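PDB 4DWD: mandelate racemase/muconate lactonizing enzyme, C-terminal domain protein from Paracoccus denitrificans, which binds magnesium and, as a member of the enolase superfamily, probably acts as a hydro-lyase. Local coordinates for residues Lys7-Ser12 and Arg29-Asp34. Numbering follows the deposited sequence.
Sequences KVEALS and RITAED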
ATOM      1  N   LYS B   7      -7.351  -5.883 -51.970  1.00 14.18           N
ATOM      2  CA  LYS B   7      -8.727  -6.096 -51.575  1.00 14.51           C
ATOM      3  C   LYS B   7      -8.805  -6.659 -50.156  1.00 14.25           C
ATOM      4  O   LYS B   7      -8.020  -7.527 -49.776  1.00 13.77           O
ATOM      5  CB  LYS B   7      -9.392  -7.065 -52.559  1.00 15.93           C
ATOM      6  CG  LYS B   7     -10.895  -7.172 -52.403  1.00 16.56           C
ATOM      7  CD  LYS B   7     -11.540  -7.896 -53.573  1.00 23.09           C
ATOM      8  CE  LYS B   7     -13.055  -7.894 -53.425  1.00 29.55           C
ATOM      9  NZ  LYS B   7     -13.762  -8.031 -54.727  1.00 44.21           N
ATOM     10  N   VAL B   8      -9.766  -6.158 -49.391  1.00 13.17           N
ATOM     11  CA  VAL B   8     -10.050  -6.683 -48.060  1.00 12.57           C
ATOM     12  C   VAL B   8     -11.525  -7.076 -48.035  1.00 14.36           C
ATOM     13  O   VAL B   8     -12.399  -6.245 -48.290  1.00 15.60           O
ATOM     14  CB  VAL B   8      -9.752  -5.646 -46.951  1.00 13.60           C
ATOM     15  CG1 VAL B   8     -10.137  -6.205 -45.584  1.00 13.97           C
ATOM     16  CG2 VAL B   8      -8.288  -5.219 -46.964  1.00 14.74           C
ATOM     17  N   GLU B   9     -11.799  -8.349 -47.759  1.00 13.03           N
ATOM     18  CA  GLU B   9     -13.172  -8.859 -47.722  1.00 12.74           C
ATOM     19  C   GLU B   9     -13.533  -9.346 -46.333  1.00 12.87           C
ATOM     20  O   GLU B   9     -12.738 -10.035 -45.685  1.00 13.28           O
ATOM     21  CB  GLU B   9     -13.335 -10.046 -48.655  1.00 15.10           C
ATOM     22  CG  GLU B   9     -13.251  -9.733 -50.126  1.00 17.70           C
ATOM     23  CD  GLU B   9     -13.163 -11.019 -50.904  1.00 19.25           C
ATOM     24  OE1 GLU B   9     -14.203 -11.671 -51.113  1.00 22.19           O
ATOM     25  OE2 GLU B   9     -12.048 -11.404 -51.260  1.00 20.01           O
ATOM     26  N   ALA B  10     -14.746  -9.015 -45.905  1.00 12.46           N
ATOM     27  CA  ALA B  10     -15.285  -9.467 -44.622  1.00 11.03           C
ATOM     28  C   ALA B  10     -16.364 -10.515 -44.900  1.00 11.60           C
ATOM     29  O   ALA B  10     -17.351 -10.223 -45.577  1.00 12.58           O
ATOM     30  CB  ALA B  10     -15.872  -8.284 -43.853  1.00 10.86           C
ATOM     31  N   LEU B  11     -16.169 -11.729 -44.385  1.00 10.36           N
ATOM     32  CA  LEU B  11     -16.995 -12.880 -44.745  1.00 11.33           C
ATOM     33  C   LEU B  11     -17.618 -13.552 -43.523  1.00 11.30           C
ATOM     34  O   LEU B  11     -16.921 -13.944 -42.584  1.00 12.35           O
ATOM     35  CB  LEU B  11     -16.138 -13.910 -45.491  1.00 12.38           C
ATOM     36  CG  LEU B  11     -15.416 -13.451 -46.765  1.00 13.44           C
ATOM     37  CD1 LEU B  11     -14.537 -14.568 -47.299  1.00 15.83           C
ATOM     38  CD2 LEU B  11     -16.400 -12.968 -47.823  1.00 17.62           C
ATOM     39  N   SER B  12     -18.944 -13.686 -43.551  1.00 11.36           N
ATOM     40  CA  SER B  12     -19.679 -14.457 -42.561  1.00 11.82           C
ATOM     41  C   SER B  12     -19.913 -15.833 -43.180  1.00 12.40           C
ATOM     42  O   SER B  12     -20.546 -15.939 -44.240  1.00 12.83           O
ATOM     43  CB  SER B  12     -21.009 -13.769 -42.228  1.00 12.97           C
ATOM     44  OG  SER B  12     -21.845 -14.598 -41.434  1.00 13.85           O
ATOM     45  N   ARG B  29     -10.577 -11.978 -45.613  1.00 11.27           N
ATOM     46  CA  ARG B  29      -9.690 -12.396 -46.687  1.00 11.71           C
ATOM     47  C   ARG B  29      -9.050 -11.157 -47.288  1.00 12.07           C
ATOM     48  O   ARG B  29      -9.752 -10.257 -47.751  1.00 13.05           O
ATOM     49  CB  ARG B  29     -10.440 -13.203 -47.757  1.00 12.85           C
ATOM     50  CG  ARG B  29      -9.547 -13.548 -48.950  1.00 13.73           C
ATOM     51  CD  ARG B  29     -10.181 -14.541 -49.906  1.00 19.08           C
ATOM     52  NE  ARG B  29     -11.457 -14.080 -50.428  1.00 20.22           N
ATOM     53  CZ  ARG B  29     -12.375 -14.895 -50.945  1.00 21.26           C
ATOM     54  NH1 ARG B  29     -12.153 -16.203 -50.995  1.00 23.92           N
ATOM     55  NH2 ARG B  29     -13.518 -14.408 -51.398  1.00 25.82           N
ATOM     56  N   ILE B  30      -7.723 -11.103 -47.244  1.00 11.32           N
ATOM     57  CA  ILE B  30      -6.971  -9.995 -47.854  1.00 12.72           C
ATOM     58  C   ILE B  30      -6.220 -10.510 -49.075  1.00 12.74           C
ATOM     59  O   ILE B  30      -5.454 -11.462 -48.977  1.00 12.46           O
ATOM     60  CB  ILE B  30      -6.012  -9.304 -46.852  1.00 12.09           C
ATOM     61  CG1 ILE B  30      -6.791  -8.875 -45.595  1.00 11.58           C
ATOM     62  CG2 ILE B  30      -5.319  -8.102 -47.500  1.00 12.85           C
ATOM     63  CD1 ILE B  30      -6.021  -8.030 -44.590  1.00 12.13           C
ATOM     64  N   THR B  31      -6.432  -9.849 -50.215  1.00 13.37           N
ATOM     65  CA  THR B  31      -5.779 -10.218 -51.461  1.00 13.34           C
ATOM     66  C   THR B  31      -4.778  -9.134 -51.805  1.00 13.71           C
ATOM     67  O   THR B  31      -5.107  -7.943 -51.777  1.00 14.40           O
ATOM     68  CB  THR B  31      -6.803 -10.392 -52.592  1.00 13.97           C
ATOM     69  OG1 THR B  31      -7.811 -11.316 -52.159  1.00 15.33           O
ATOM     70  CG2 THR B  31      -6.135 -10.930 -53.861  1.00 15.74           C
ATOM     71  N   ALA B  32      -3.551  -9.548 -52.092  1.00 13.79           N
ATOM     72  CA  ALA B  32      -2.504  -8.617 -52.495  1.00 14.70           C
ATOM     73  C   ALA B  32      -2.589  -8.377 -54.001  1.00 15.35           C
ATOM     74  O   ALA B  32      -3.303  -9.095 -54.716  1.00 15.16           O
ATOM     75  CB  ALA B  32      -1.138  -9.163 -52.118  1.00 17.09           C
ATOM     76  N   GLU B  33      -1.846  -7.381 -54.477  1.00 15.61           N
ATOM     77  CA  GLU B  33      -1.861  -7.026 -55.893  1.00 16.12           C
ATOM     78  C   GLU B  33      -1.384  -8.161 -56.805  1.00 16.53           C
ATOM     79  O   GLU B  33      -1.729  -8.182 -57.990  1.00 18.90           O
ATOM     80  CB  GLU B  33      -1.057  -5.740 -56.140  1.00 18.71           C
ATOM     81  CG  GLU B  33       0.418  -5.825 -55.758  1.00 21.82           C
ATOM     82  CD  GLU B  33       1.177  -4.526 -55.976  1.00 24.83           C
ATOM     83  OE1 GLU B  33       0.910  -3.801 -56.971  1.00 26.31           O
ATOM     84  OE2 GLU B  33       2.066  -4.235 -55.150  1.00 23.40           O
ATOM     85  N   ASP B  34      -0.602  -9.095 -56.261  1.00 16.54           N
ATOM     86  CA  ASP B  34      -0.102 -10.229 -57.048  1.00 18.01           C
ATOM     87  C   ASP B  34      -1.027 -11.449 -57.003  1.00 17.27           C
ATOM     88  O   ASP B  34      -0.684 -12.509 -57.526  1.00 19.88           O
ATOM     89  CB  ASP B  34       1.326 -10.614 -56.623  1.00 18.32           C
ATOM     90  CG  ASP B  34       1.386 -11.244 -55.229  1.00 18.58           C
ATOM     91  OD1 ASP B  34       0.378 -11.198 -54.485  1.00 17.32           O
ATOM     92  OD2 ASP B  34       2.460 -11.779 -54.881  1.00 20.89           O
TER
HETATM   93  O   HOH W   1      -9.769 -10.119 -50.652  1.00 18.26           O
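The antiparallel hairpin that opens the N-terminal capping domain of this enolase-superfamily fold pairs strand 5-14 with strand 24-32, and Glu9 and Arg29, paired across it, bury the largest share of the contact. Their backbones form a hydrogen-bonded pair, Glu9 N to Arg29 O at 2.8 Å with Arg29 N returning to Glu9 O, and the Lys7-Thr31 pair repeats the pattern. Above the first pair the two side chains run side by side, and the guanidinium grips the carboxylate side-on with two nitrogens. Arg29 NH2 reaches the syn side of Glu9 OE1 at 2.8 Å in a nearly straight bond, whereas Arg29 NE, at 2.9 Å from Glu9 OE2, stands above the carboxylate plane, and the two flat groups are turned 38° apart. The Arg29 chain bends at chi3 (57°), which turns NE toward the Glu9 carboxylate. Leu11 CD1 lies over one guanidinium face, offset toward its rim, and Arg29 NH1 has a long, weak ion pair with Glu361. An alanine in place of Arg29 would probably leave the Glu9 carboxylate without its charged mate and freer to turn. On the opposite face of the sheet, Val8 CG2 packs against Ile30 CG2 at 4.2 Å, with Val8 covered by helix 49-63 and Ile30 by helix 90-110. Back on the polar face, a water bridges both strands: it bonds to Glu9 OE2 and Arg29 O and sits 2.7 Å from Thr31 OG1.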